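Long-range contacts in FdhC (Acinetobacter nosocomialis, PDB 5KTC), which probably transfers an (R)-3-hydroxybutanoyl group from coenzyme A to the amino group of a dTDP-linked 3-amino-3,6-dideoxygalactose, as a sugar N-acyltransferase of the GNAT superfamily: residues I68-D73 and N100-K105; K90-G95 and L113-A118; F125-F130 and Y159-K164. All blocks are in the same frame, centred on the assembly; numbering follows the deposited sequence. Where two conformers were deposited one is given.

From the N terminus, the chain leaves strand 63-70 at I68-D73, runs through strands 75-86 and 91-99, and returns at N100-K105, where contact 1 closes a mainly beta loop. Contact 2 opens inside that loop, at K90-G95, and closes beyond it on helix 107-122 at L113-A118, so the two cross along the chain. Contact 3 follows in series, joining strand 127-133 to strand 157-163. All three reach one mixed sheet. Contacts 2 and 3 touch where strands 91-99 and 127-133 run side by side, with centres about 8 Å apart; contact 1 lies beside coenzyme A, its centre about 26 Å from that of contact 3.

Contact 1. Residues I68-D73 and N100-K105; sequences IFRSDD and NEHKTK. With COA (coenzyme A), chain D.
R70 carries CG between its own backbone N and carbonyl carbon (chi1 71°) and bends at chi3 to place NE, while H102 sets CG anti to its backbone N (chi1 -167°); the two side chains cross at about a right angle, guanidinium flat against imidazole. The contact ties the end of strand 63-70 to the loop between strand 91-99 and helix 107-122, which in GNAT folds carries residues that bind the cofactor pyrophosphate; H102 sits in its type I turn N100-K103. The R70 guanidinium and H102 ring centres are 4.4 Å apart with planes at 20°. R70 CD lies over the imidazole face, 3.6 Å from the H102 ring centroid. On the other side of the guanidinium the methyl of T104 presses near the centre, CG2 3.8 Å from R70 CZ, so the flat group is sandwiched. Its rotation is fixed by three in-plane bonds. R70 NH1 reaches H102 O at 2.8 Å, and NE and NH2 grip D72 side-on, one to each carboxylate oxygen. H102 was modelled in two conformers, so the ring contacts hold for one of them. In it, H102 NE2 donates almost straight to D73 OD2 at 2.9 Å, tip to tip and on the syn lone pair; D73 OD1 has S75 as partner. Within the turn, N100 OD1 accepts from H102 N as an Asx turn, and T104 OG1 bonds T10. The K103 side chain leaves the backbone away from 68-73 and, extended beyond CG, reaches the cofactor, where NZ bonds coenzyme A O4A on the pyrophosphate at 2.7 Å. K105 NZ meets coenzyme A O7A of the 3'-phosphate, also at 2.7 Å.

Contact 2. Residues K90-G95 and L113-A118; sequences KSFCWG and LLVYEA. With FUH ([[(2~{R},3~{S},5~{R})-5-[5-methyl-2,4-bis(oxidanylidene)pyrimidin-1-yl]-3-oxidanyl-oxolan-2-yl]methoxy-oxidanyl-phosphoryl] [(2~{R},3~{R},4~{S},5~{R},6~{R})-6-methyl-3,5-bis(oxidanyl)-4-[[(3~{R})-3-oxidanylbutanoyl]amino]oxan-2-yl] hydrogen phosphate), chain C.
The indole of W94 is held between V115 CG1 on one face and the terminal methyl of the product's hydroxybutanoyl chain, FUH C4, on the other, with Y116 OH at its edge. Strand 91-99 and helix 107-122 are the first two elements of a beta-alpha-beta crossover of the GNAT domain, completed by strand 127-133. The axes of segments 91-95 and 113-118 come within 10.4 Å and run nearly antiparallel, at 158°. W94 sets CG between its backbone N and carbonyl carbon (chi1 76°), and V115 CG1 settles over its five-membered ring as a CH-pi contact, 3.8 Å from the W94 pyrrole centroid. V115 CG2 continues toward CE3 of the six-membered ring. At the edge, W94 NE1 donates to Y116 OH at 3.0 Å; the bond is bent (142°) and slightly tilted from the indole plane. The Y116 ring stands nearly perpendicular to the indole and meets it obliquely. F92 turns the edge of its ring to the helix, CE2 lying 4.0 Å from V115 CG1 and CZ approaching Y116 CD1. F120 meets F92 edge-to-face, and W97 of the coenzyme A site does the same with W94. The end of the acyl chain thus rests on an indole with V115 of the helix on its other face: FUH C4 is 3.5 Å from W94 CE2, and the acyl carbonyl oxygen FUH O1 is 3.1 Å from G95 CA.

Contact 3. Residues F125-F130 and Y159-K164; sequences FEQSHF and YYIFPK
F125-F130 and Y159-K164 pair antiparallel, with S128-F162 and F130-Y160 as hydrogen-bonded pairs and Q127-P163 and H129-I161 as non-hydrogen-bonded ones. S128 and F162 exchange two backbone bonds; F130 and Y160 do the same, Y160 N reaching F130 O at 2.7 Å. Where the ladder ends, P163 occupies the N-cap position of helix 164-173, and K164 N bonds E126 O at a longer 3.3 Å. On the face of S128, F130, Y160 and F162, the F130 ring, its CG between the backbone N and carbonyl carbon (chi1 55°), takes Y160 CB over its face, offset toward the rim, as a CH-pi contact 3.8 Å from the F130 centroid; F162 CB lies at its edge. The F130 and Y160 rings are near parallel but slid apart, barely overlapping; Y160 OH bonds H140. On the other face H129 CD2 touches I161 CG2 at 3.5 Å, while H129 NE2 donates in its ring plane to Q127 OE1, 2.7 Å away. The extended K164 lays CD beside F125 O, a buried oxygen with no partner in the model, and its NZ makes a long salt bridge (3.8 Å) to E126 OE1. The ladder belongs to the C-terminal part of the mixed GNAT sheet, strand 157-163 lying between 127-133 and 149-153, and strand 91-99 flanking 127-133. Helix 107-122 packs on S128, F130 and F162 through Y116 and F120, and F130 touches the bound sugar nucleotide.

Contact 1. Residues I68-D73 and N100-K105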
loop_
_atom_site.group_PDB
_atom_site.type_symbol
_atom_site.label_atom_id
_atom_site.label_comp_id
_atom_site.label_asym_id
_atom_site.label_seq_id
_atom_site.Cartn_x
_atom_site.Cartn_y
_atom_site.Cartn_z
ATOM N N ILE A 68 4.119 0.143 -7.537
ATOM C CA ILE A 68 5.122 -0.608 -6.838
ATOM C C ILE A 68 6.020 -1.224 -7.910
ATOM O O ILE A 68 5.503 -1.870 -8.842
ATOM C CB ILE A 68 4.533 -1.714 -5.961
ATOM C CG1 ILE A 68 3.480 -1.182 -4.959
ATOM C CG2 ILE A 68 5.683 -2.418 -5.233
ATOM C CD1 ILE A 68 2.735 -2.287 -4.214
ATOM N N PHE A 69 7.335 -1.076 -7.756
ATOM C CA PHE A 69 8.333 -1.564 -8.725
ATOM C C PHE A 69 9.268 -2.538 -8.045
ATOM O O PHE A 69 9.524 -2.372 -6.878
ATOM C CB PHE A 69 9.196 -0.418 -9.275
ATOM C CG PHE A 69 8.550 0.346 -10.378
ATOM C CD1 PHE A 69 7.718 1.470 -10.092
ATOM C CD2 PHE A 69 8.764 -0.046 -11.713
ATOM C CE1 PHE A 69 7.115 2.169 -11.142
ATOM C CE2 PHE A 69 8.148 0.649 -12.737
ATOM C CZ PHE A 69 7.328 1.753 -12.450
ATOM N N ARG A 70 9.752 -3.532 -8.788
ATOM C CA ARG A 70 10.901 -4.304 -8.326
ATOM C C ARG A 70 12.221 -3.619 -8.737
ATOM O O ARG A 70 12.410 -3.164 -9.884
ATOM C CB ARG A 70 10.790 -5.777 -8.621
ATOM C CG ARG A 70 10.908 -6.207 -10.017
ATOM C CD ARG A 70 10.661 -7.681 -10.126
ATOM N NE ARG A 70 11.854 -8.408 -9.673
ATOM C CZ ARG A 70 11.874 -9.672 -9.298
ATOM N NH1 ARG A 70 10.753 -10.374 -9.209
ATOM N NH2 ARG A 70 13.037 -10.222 -8.934
ATOM N N SER A 71 13.074 -3.450 -7.726
ATOM C CA SER A 71 14.324 -2.740 -7.830
ATOM C C SER A 71 15.354 -3.348 -8.773
ATOM O O SER A 71 16.147 -2.613 -9.299
ATOM C CB SER A 71 15.015 -2.719 -6.462
ATOM O OG SER A 71 14.173 -2.044 -5.554
ATOM N N ASP A 72 15.385 -4.663 -8.893
ATOM C CA ASP A 72 16.471 -5.355 -9.615
ATOM C C ASP A 72 16.379 -5.106 -11.136
ATOM O O ASP A 72 17.423 -4.937 -11.787
ATOM C CB ASP A 72 16.553 -6.833 -9.224
ATOM C CG ASP A 72 15.366 -7.623 -9.640
ATOM O OD1 ASP A 72 14.364 -7.033 -10.143
ATOM O OD2 ASP A 72 15.381 -8.850 -9.418
ATOM N N ASP A 73 15.144 -5.027 -11.673
ATOM C CA ASP A 73 14.917 -4.743 -13.098
ATOM C C ASP A 73 14.007 -3.561 -13.415
ATOM O O ASP A 73 13.675 -3.309 -14.572
ATOM C CB ASP A 73 14.371 -5.996 -13.766
ATOM C CG ASP A 73 13.003 -6.374 -13.283
ATOM O OD1 ASP A 73 12.434 -5.659 -12.458
ATOM O OD2 ASP A 73 12.492 -7.375 -13.754
ATOM N N ASN A 100 1.456 -8.464 -8.502
ATOM C CA ASN A 100 1.242 -9.505 -9.541
ATOM C C ASN A 100 2.283 -10.601 -9.377
ATOM O O ASN A 100 3.111 -10.542 -8.456
ATOM C CB ASN A 100 1.269 -8.906 -10.959
ATOM C CG ASN A 100 2.604 -8.304 -11.353
ATOM O OD1 ASN A 100 3.659 -8.635 -10.840
ATOM N ND2 ASN A 100 2.543 -7.336 -12.270
ATOM N N GLU A 101 2.253 -11.589 -10.273
ATOM C CA GLU A 101 3.216 -12.715 -10.273
ATOM C C GLU A 101 4.685 -12.371 -10.244
ATOM O O GLU A 101 5.467 -13.146 -9.736
ATOM C CB GLU A 101 3.020 -13.555 -11.551
ATOM C CG GLU A 101 2.551 -14.970 -11.313
ATOM C CD GLU A 101 2.338 -15.729 -12.630
ATOM O OE1 GLU A 101 2.401 -15.080 -13.715
ATOM O OE2 GLU A 101 2.116 -16.966 -12.587
ATOM N N HIS A 102 5.048 -11.227 -10.794
ATOM C CA HIS A 102 6.481 -10.831 -10.932
ATOM C C HIS A 102 6.976 -10.127 -9.689
ATOM O O HIS A 102 8.097 -9.706 -9.639
ATOM C CB HIS A 102 6.743 -9.974 -12.200
ATOM C CG HIS A 102 8.207 -9.791 -12.562
ATOM N ND1 HIS A 102 9.137 -10.812 -12.554
ATOM C CD2 HIS A 102 8.872 -8.693 -12.997
ATOM C CE1 HIS A 102 10.318 -10.342 -12.904
ATOM N NE2 HIS A 102 10.186 -9.057 -13.180
ATOM N N LYS A 103 6.153 -10.060 -8.648
ATOM C CA LYS A 103 6.518 -9.447 -7.409
ATOM C C LYS A 103 7.750 -10.146 -6.814
ATOM O O LYS A 103 7.940 -11.349 -6.998
ATOM C CB LYS A 103 5.333 -9.541 -6.381
ATOM C CG LYS A 103 5.027 -10.984 -5.921
ATOM C CD LYS A 103 3.815 -11.135 -5.040
ATOM C CE LYS A 103 3.550 -12.616 -4.713
ATOM N NZ LYS A 103 2.208 -12.816 -4.100
ATOM N N THR A 104 8.542 -9.409 -6.081
ATOM C CA THR A 104 9.552 -10.030 -5.262
ATOM C C THR A 104 8.874 -10.725 -4.091
ATOM O O THR A 104 7.702 -10.439 -3.767
ATOM C CB THR A 104 10.548 -9.028 -4.694
ATOM O OG1 THR A 104 9.822 -8.011 -4.045
ATOM C CG2 THR A 104 11.382 -8.375 -5.778
ATOM N N LYS A 105 9.604 -11.656 -3.481
ATOM C CA LYS A 105 9.023 -12.572 -2.476
ATOM C C LYS A 105 8.345 -11.818 -1.313
ATOM O O LYS A 105 7.229 -12.174 -0.911
ATOM C CB LYS A 105 10.097 -13.458 -1.885
ATOM C CG LYS A 105 9.541 -14.591 -1.056
ATOM C CD LYS A 105 10.662 -15.590 -0.775
ATOM C CE LYS A 105 10.209 -16.699 0.173
ATOM N NZ LYS A 105 9.100 -17.543 -0.368
HETATM N N1A COA D . 6.889 -10.934 8.816
HETATM C C2A COA D . 7.694 -11.698 8.041
HETATM N N3A COA D . 7.289 -12.234 6.888
HETATM C C4A COA D . 6.080 -11.931 6.439
HETATM C C5A COA D . 5.162 -11.062 7.216
HETATM C C6A COA D . 5.647 -10.564 8.481
HETATM N N6A COA D . 4.896 -9.787 9.258
HETATM N N7A COA D . 4.040 -10.946 6.520
HETATM C C8A COA D . 4.197 -11.682 5.400
HETATM N N9A COA D . 5.419 -12.277 5.364
HETATM C C1B COA D . 5.966 -13.132 4.288
HETATM C C2B COA D . 4.897 -14.135 3.838
HETATM O O2B COA D . 4.874 -15.332 4.633
HETATM C C3B COA D . 5.254 -14.349 2.407
HETATM O O3B COA D . 6.381 -15.231 2.376
HETATM P P3B COA D . 6.205 -16.750 1.879
HETATM O O7A COA D . 6.649 -16.638 0.415
HETATM O O8A COA D . 7.237 -17.285 2.832
HETATM O O9A COA D . 4.764 -17.139 2.089
HETATM C C4B COA D . 5.718 -12.981 1.959
HETATM O O4B COA D . 6.247 -12.334 3.129
HETATM C C5B COA D . 4.649 -12.192 1.231
HETATM O O5B COA D . 3.513 -12.040 2.053
HETATM P P1A COA D . 2.114 -12.595 1.570
HETATM O O1A COA D . 1.157 -12.508 2.739
HETATM O O2A COA D . 2.190 -13.817 0.696
HETATM O O3A COA D . 1.503 -11.453 0.601
HETATM P P2A COA D . 1.244 -11.405 -0.933
HETATM O O4A COA D . 2.492 -11.512 -1.768
HETATM O O5A COA D . 0.109 -12.328 -1.342
HETATM O O6A COA D . 0.740 -9.904 -1.137
HETATM C CBP COA D . -1.406 -8.851 -1.610
HETATM C CCP COA D . -0.508 -9.532 -0.562
HETATM C CDP COA D . -2.716 -8.544 -0.927
HETATM C CEP COA D . -0.765 -7.559 -2.106
HETATM C CAP COA D . -1.607 -9.818 -2.803
HETATM O OAP COA D . -1.940 -11.118 -2.214
HETATM C C9P COA D . -2.610 -9.368 -3.787
HETATM O O9P COA D . -2.419 -8.555 -4.717
HETATM N N8P COA D . -3.828 -9.916 -3.598
HETATM C C7P COA D . -4.907 -9.573 -4.445
HETATM C C6P COA D . -5.458 -8.177 -4.296
HETATM C C5P COA D . -6.033 -8.006 -2.913
HETATM O O5P COA D . -6.835 -8.854 -2.485
HETATM N N4P COA D . -5.609 -6.966 -2.223
HETATM C C3P COA D . -5.984 -6.759 -0.820
HETATM C C2P COA D . -7.420 -6.223 -0.669
HETATM S S1P COA D . -7.882 -6.263 1.103
#

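Contact 2. Residues K90-G95 and L113-A118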
loop_
_atom_site.group_PDB
_atom_site.type_symbol
_atom_site.label_atom_id
_atom_site.label_comp_id
_atom_site.label_asym_id
_atom_site.label_seq_id
_atom_site.Cartn_x
_atom_site.Cartn_y
_atom_site.Cartn_z
ATOM N N LYS A 90 -5.916 12.356 13.394
ATOM C CA LYS A 90 -5.598 12.537 12.013
ATOM C C LYS A 90 -5.472 11.111 11.400
ATOM O O LYS A 90 -4.657 10.326 11.871
ATOM C CB LYS A 90 -4.323 13.333 11.916
ATOM C CG LYS A 90 -4.238 14.139 10.648
ATOM C CD LYS A 90 -3.240 15.276 10.847
ATOM C CE LYS A 90 -2.920 15.930 9.531
ATOM N NZ LYS A 90 -2.244 14.974 8.599
ATOM N N SER A 91 -6.321 10.770 10.434
ATOM C CA SER A 91 -6.367 9.386 9.926
ATOM C C SER A 91 -6.297 9.313 8.427
ATOM O O SER A 91 -6.771 10.234 7.693
ATOM C CB SER A 91 -7.591 8.632 10.453
ATOM O OG SER A 91 -8.742 9.150 9.859
ATOM N N PHE A 92 -5.647 8.258 7.927
ATOM C CA PHE A 92 -5.643 8.002 6.487
ATOM C C PHE A 92 -6.115 6.586 6.265
ATOM O O PHE A 92 -5.914 5.771 7.102
ATOM C CB PHE A 92 -4.260 8.220 5.816
ATOM C CG PHE A 92 -3.212 7.208 6.184
ATOM C CD1 PHE A 92 -2.487 7.312 7.372
ATOM C CD2 PHE A 92 -2.920 6.152 5.337
ATOM C CE1 PHE A 92 -1.529 6.373 7.715
ATOM C CE2 PHE A 92 -1.959 5.214 5.692
ATOM C CZ PHE A 92 -1.245 5.343 6.863
ATOM N N CYS A 93 -6.785 6.349 5.145
ATOM C CA CYS A 93 -7.026 4.990 4.672
ATOM C C CYS A 93 -5.915 4.536 3.688
ATOM O O CYS A 93 -5.291 5.354 3.005
ATOM C CB CYS A 93 -8.389 4.868 3.971
ATOM S SG CYS A 93 -9.781 5.338 5.090
ATOM N N TRP A 94 -5.727 3.229 3.583
ATOM C CA TRP A 94 -4.914 2.696 2.515
ATOM C C TRP A 94 -5.511 1.399 1.985
ATOM O O TRP A 94 -6.377 0.754 2.612
ATOM C CB TRP A 94 -3.446 2.515 2.907
ATOM C CG TRP A 94 -3.047 1.366 3.767
ATOM C CD1 TRP A 94 -3.165 1.259 5.116
ATOM C CD2 TRP A 94 -2.359 0.178 3.324
ATOM N NE1 TRP A 94 -2.607 0.058 5.538
ATOM C CE2 TRP A 94 -2.062 -0.587 4.462
ATOM C CE3 TRP A 94 -1.941 -0.286 2.070
ATOM C CZ2 TRP A 94 -1.374 -1.820 4.385
ATOM C CZ3 TRP A 94 -1.228 -1.506 1.998
ATOM C CH2 TRP A 94 -0.968 -2.256 3.143
ATOM N N GLY A 95 -5.065 1.074 0.803
ATOM C CA GLY A 95 -5.621 -0.040 0.067
ATOM C C GLY A 95 -5.256 0.037 -1.390
ATOM O O GLY A 95 -4.114 0.414 -1.743
ATOM N N LEU A 113 5.107 -1.544 4.718
ATOM C CA LEU A 113 5.922 -0.737 5.559
ATOM C C LEU A 113 6.127 0.642 4.969
ATOM O O LEU A 113 6.163 1.621 5.693
ATOM C CB LEU A 113 7.290 -1.414 5.852
ATOM C CG LEU A 113 7.152 -2.708 6.630
ATOM C CD1 LEU A 113 8.478 -3.505 6.550
ATOM C CD2 LEU A 113 6.712 -2.396 8.082
ATOM N N LEU A 114 6.249 0.734 3.656
ATOM C CA LEU A 114 6.513 1.980 3.039
ATOM C C LEU A 114 5.250 2.790 3.084
ATOM O O LEU A 114 5.307 4.014 3.226
ATOM C CB LEU A 114 6.999 1.781 1.620
ATOM C CG LEU A 114 8.438 1.242 1.451
ATOM C CD1 LEU A 114 8.709 0.954 -0.027
ATOM C CD2 LEU A 114 9.476 2.185 2.050
ATOM N N VAL A 115 4.110 2.138 2.953
ATOM C CA VAL A 115 2.817 2.888 3.175
ATOM C C VAL A 115 2.793 3.583 4.509
ATOM O O VAL A 115 2.404 4.762 4.596
ATOM C CB VAL A 115 1.573 2.013 3.022
ATOM C CG1 VAL A 115 0.324 2.671 3.657
ATOM C CG2 VAL A 115 1.399 1.602 1.566
ATOM N N TYR A 116 3.127 2.833 5.563
ATOM C CA TYR A 116 3.112 3.416 6.886
ATOM C C TYR A 116 4.191 4.498 7.066
ATOM O O TYR A 116 3.946 5.459 7.781
ATOM C CB TYR A 116 3.231 2.301 7.958
ATOM C CG TYR A 116 2.054 1.361 7.947
ATOM C CD1 TYR A 116 0.728 1.857 7.954
ATOM C CD2 TYR A 116 2.202 -0.011 7.995
ATOM C CE1 TYR A 116 -0.357 1.028 8.011
ATOM C CE2 TYR A 116 1.108 -0.850 7.987
ATOM C CZ TYR A 116 -0.170 -0.326 8.017
ATOM O OH TYR A 116 -1.291 -1.114 8.006
ATOM N N GLU A 117 5.356 4.342 6.453
ATOM C CA GLU A 117 6.412 5.396 6.419
ATOM C C GLU A 117 5.767 6.681 5.808
ATOM O O GLU A 117 5.861 7.790 6.346
ATOM C CB GLU A 117 7.657 4.868 5.612
ATOM C CG GLU A 117 9.071 5.369 5.975
ATOM C CD GLU A 117 10.222 4.824 5.074
ATOM O OE1 GLU A 117 10.738 5.660 4.300
ATOM O OE2 GLU A 117 10.646 3.613 5.115
ATOM N N ALA A 118 5.089 6.505 4.679
ATOM C CA ALA A 118 4.505 7.659 3.981
ATOM C C ALA A 118 3.463 8.343 4.823
ATOM O O ALA A 118 3.449 9.599 4.987
ATOM C CB ALA A 118 3.936 7.234 2.662
HETATM O O1 FUH C . -6.613 -2.912 -0.373
HETATM C C1 FUH C . -7.318 -2.831 0.627
HETATM C C2 FUH C . -6.761 -2.758 2.010
HETATM C C3 FUH C . -5.380 -3.351 2.108
HETATM O O2 FUH C . -5.433 -4.763 2.435
HETATM C C4 FUH C . -4.596 -2.697 3.217
HETATM N N1 FUH C . -8.706 -2.761 0.548
HETATM C C5 FUH C . -9.356 -2.485 -0.738
HETATM C C6 FUH C . -10.554 -3.425 -0.974
HETATM O O3 FUH C . -11.399 -3.278 0.086
HETATM C C7 FUH C . -11.383 -3.062 -2.184
HETATM C C8 FUH C . -12.741 -3.798 -2.278
HETATM O O4 FUH C . -11.685 -1.655 -2.183
HETATM C C9 FUH C . -9.830 -1.043 -0.763
HETATM O O5 FUH C . -8.733 -0.117 -0.757
HETATM C C10 FUH C . -10.559 -0.777 -2.019
HETATM O O6 FUH C . -9.641 -0.959 -3.086
HETATM P P1 FUH C . -9.956 -0.486 -4.548
HETATM O O7 FUH C . -10.797 -1.455 -5.293
HETATM O O8 FUH C . -8.574 -0.347 -5.186
HETATM O O9 FUH C . -10.464 1.022 -4.569
HETATM P P2 FUH C . -11.913 1.667 -4.351
HETATM O O10 FUH C . -11.757 2.746 -3.336
HETATM O O11 FUH C . -12.837 0.534 -3.925
HETATM O O12 FUH C . -12.154 2.216 -5.802
HETATM C C11 FUH C . -13.064 3.300 -6.011
HETATM C C12 FUH C . -13.630 3.174 -7.403
HETATM C C13 FUH C . -14.095 1.746 -7.759
HETATM O O13 FUH C . -15.247 1.755 -8.621
HETATM C C14 FUH C . -12.961 1.162 -8.590
HETATM C C15 FUH C . -12.426 2.400 -9.265
HETATM O O14 FUH C . -12.630 3.520 -8.366
HETATM N N2 FUH C . -10.968 2.442 -9.515
HETATM C C16 FUH C . -10.079 2.470 -8.484
HETATM C C17 FUH C . -8.711 2.577 -8.742
HETATM C C18 FUH C . -7.685 2.629 -7.629
HETATM C C19 FUH C . -8.306 2.615 -10.111
HETATM O O15 FUH C . -7.048 2.766 -10.395
HETATM N N3 FUH C . -9.203 2.586 -11.107
HETATM C C20 FUH C . -10.504 2.544 -10.798
HETATM O O16 FUH C . -11.382 2.489 -11.784
#

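Contact 3. Residues F125-F130 and Y159-K164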
loop_
_atom_site.group_PDB
_atom_site.type_symbol
_atom_site.label_atom_id
_atom_site.label_comp_id
_atom_site.label_asym_id
_atom_site.label_seq_id
_atom_site.Cartn_x
_atom_site.Cartn_y
_atom_site.Cartn_z
ATOM N N PHE A 125 0.239 11.653 9.786
ATOM C CA PHE A 125 -1.036 11.136 10.353
ATOM C C PHE A 125 -0.792 10.469 11.678
ATOM O O PHE A 125 0.350 10.114 11.990
ATOM C CB PHE A 125 -1.704 10.140 9.384
ATOM C CG PHE A 125 -2.285 10.801 8.180
ATOM C CD1 PHE A 125 -3.552 11.315 8.220
ATOM C CD2 PHE A 125 -1.591 10.902 7.038
ATOM C CE1 PHE A 125 -4.100 11.954 7.127
ATOM C CE2 PHE A 125 -2.127 11.494 5.911
ATOM C CZ PHE A 125 -3.393 12.011 5.955
ATOM N N GLU A 126 -1.863 10.225 12.411
ATOM C CA GLU A 126 -1.816 9.480 13.657
ATOM C C GLU A 126 -2.346 8.065 13.622
ATOM O O GLU A 126 -1.924 7.240 14.419
ATOM C CB GLU A 126 -2.554 10.256 14.760
ATOM C CG GLU A 126 -1.789 11.480 15.285
ATOM C CD GLU A 126 -0.402 11.163 15.865
ATOM O OE1 GLU A 126 0.608 11.744 15.358
ATOM O OE2 GLU A 126 -0.314 10.330 16.817
ATOM N N GLN A 127 -3.302 7.801 12.731
ATOM C CA GLN A 127 -3.959 6.487 12.630
ATOM C C GLN A 127 -4.167 6.095 11.176
ATOM O O GLN A 127 -4.385 6.966 10.353
ATOM C CB GLN A 127 -5.409 6.579 13.142
ATOM C CG GLN A 127 -5.675 6.716 14.599
ATOM C CD GLN A 127 -7.009 5.991 14.957
ATOM O OE1 GLN A 127 -8.071 6.042 14.218
ATOM N NE2 GLN A 127 -6.949 5.267 16.072
ATOM N N SER A 128 -4.227 4.778 10.912
ATOM C CA SER A 128 -4.507 4.312 9.568
ATOM C C SER A 128 -5.753 3.465 9.689
ATOM O O SER A 128 -5.885 2.768 10.652
ATOM C CB SER A 128 -3.370 3.493 9.012
ATOM O OG SER A 128 -3.657 3.268 7.659
ATOM N N HIS A 129 -6.671 3.602 8.738
ATOM C CA HIS A 129 -7.866 2.742 8.677
ATOM C C HIS A 129 -7.838 1.976 7.371
ATOM O O HIS A 129 -7.451 2.502 6.361
ATOM C CB HIS A 129 -9.140 3.591 8.705
ATOM C CG HIS A 129 -9.299 4.433 9.934
ATOM N ND1 HIS A 129 -10.342 5.325 10.055
ATOM C CD2 HIS A 129 -8.554 4.568 11.075
ATOM C CE1 HIS A 129 -10.256 5.932 11.232
ATOM N NE2 HIS A 129 -9.186 5.501 11.864
ATOM N N PHE A 130 -8.290 0.711 7.386
ATOM C CA PHE A 130 -8.527 -0.016 6.132
ATOM C C PHE A 130 -9.463 -1.205 6.382
ATOM O O PHE A 130 -9.761 -1.559 7.520
ATOM C CB PHE A 130 -7.200 -0.521 5.507
ATOM C CG PHE A 130 -6.387 -1.347 6.439
ATOM C CD1 PHE A 130 -5.490 -0.746 7.299
ATOM C CD2 PHE A 130 -6.551 -2.756 6.511
ATOM C CE1 PHE A 130 -4.729 -1.522 8.183
ATOM C CE2 PHE A 130 -5.802 -3.529 7.395
ATOM C CZ PHE A 130 -4.887 -2.906 8.222
ATOM N N TYR A 159 -12.961 -4.530 9.394
ATOM C CA TYR A 159 -12.440 -3.159 9.433
ATOM C C TYR A 159 -11.320 -3.119 10.453
ATOM O O TYR A 159 -11.446 -3.677 11.574
ATOM C CB TYR A 159 -13.538 -2.186 9.838
ATOM C CG TYR A 159 -14.557 -2.127 8.806
ATOM C CD1 TYR A 159 -14.372 -1.334 7.705
ATOM C CD2 TYR A 159 -15.674 -2.979 8.849
ATOM C CE1 TYR A 159 -15.243 -1.342 6.674
ATOM C CE2 TYR A 159 -16.585 -2.973 7.828
ATOM C CZ TYR A 159 -16.391 -2.173 6.758
ATOM O OH TYR A 159 -17.235 -2.120 5.661
ATOM N N TYR A 160 -10.206 -2.493 10.065
ATOM C CA TYR A 160 -9.030 -2.456 10.904
ATOM C C TYR A 160 -8.572 -1.036 11.113
ATOM O O TYR A 160 -8.813 -0.177 10.279
ATOM C CB TYR A 160 -7.869 -3.224 10.228
ATOM C CG TYR A 160 -8.093 -4.700 10.088
ATOM C CD1 TYR A 160 -8.697 -5.240 8.957
ATOM C CD2 TYR A 160 -7.672 -5.563 11.083
ATOM C CE1 TYR A 160 -8.933 -6.610 8.878
ATOM C CE2 TYR A 160 -7.846 -6.923 10.969
ATOM C CZ TYR A 160 -8.484 -7.432 9.858
ATOM O OH TYR A 160 -8.655 -8.786 9.811
ATOM N N ILE A 161 -7.802 -0.854 12.175
ATOM C CA ILE A 161 -6.961 0.318 12.311
ATOM C C ILE A 161 -5.515 -0.104 12.657
ATOM O O ILE A 161 -5.246 -1.155 13.237
ATOM C CB ILE A 161 -7.414 1.399 13.316
ATOM C CG1 ILE A 161 -7.111 1.013 14.710
ATOM C CG2 ILE A 161 -8.889 1.755 13.168
ATOM C CD1 ILE A 161 -7.762 -0.236 15.141
ATOM N N PHE A 162 -4.588 0.773 12.308
ATOM C CA PHE A 162 -3.150 0.492 12.542
ATOM C C PHE A 162 -2.581 1.773 13.185
ATOM O O PHE A 162 -2.687 2.836 12.632
ATOM C CB PHE A 162 -2.464 0.062 11.236
ATOM C CG PHE A 162 -1.071 -0.450 11.445
ATOM C CD1 PHE A 162 -0.017 0.418 11.592
ATOM C CD2 PHE A 162 -0.830 -1.813 11.543
ATOM C CE1 PHE A 162 1.251 -0.033 11.887
ATOM C CE2 PHE A 162 0.445 -2.259 11.835
ATOM C CZ PHE A 162 1.481 -1.368 11.986
ATOM N N PRO A 163 -2.149 1.697 14.433
ATOM C CA PRO A 163 -1.753 2.932 15.116
ATOM C C PRO A 163 -0.300 3.304 14.805
ATOM O O PRO A 163 0.521 2.403 14.583
ATOM C CB PRO A 163 -1.872 2.551 16.606
ATOM C CG PRO A 163 -1.562 1.139 16.616
ATOM C CD PRO A 163 -2.155 0.560 15.333
ATOM N N LYS A 164 -0.015 4.609 14.818
ATOM C CA LYS A 164 1.343 5.152 14.605
ATOM C C LYS A 164 2.340 4.493 15.573
ATOM O O LYS A 164 3.436 4.230 15.213
ATOM C CB LYS A 164 1.342 6.678 14.772
ATOM C CG LYS A 164 2.679 7.327 14.558
ATOM C CD LYS A 164 2.659 8.845 14.514
ATOM C CE LYS A 164 3.995 9.338 13.970
ATOM N NZ LYS A 164 4.096 10.815 14.171
#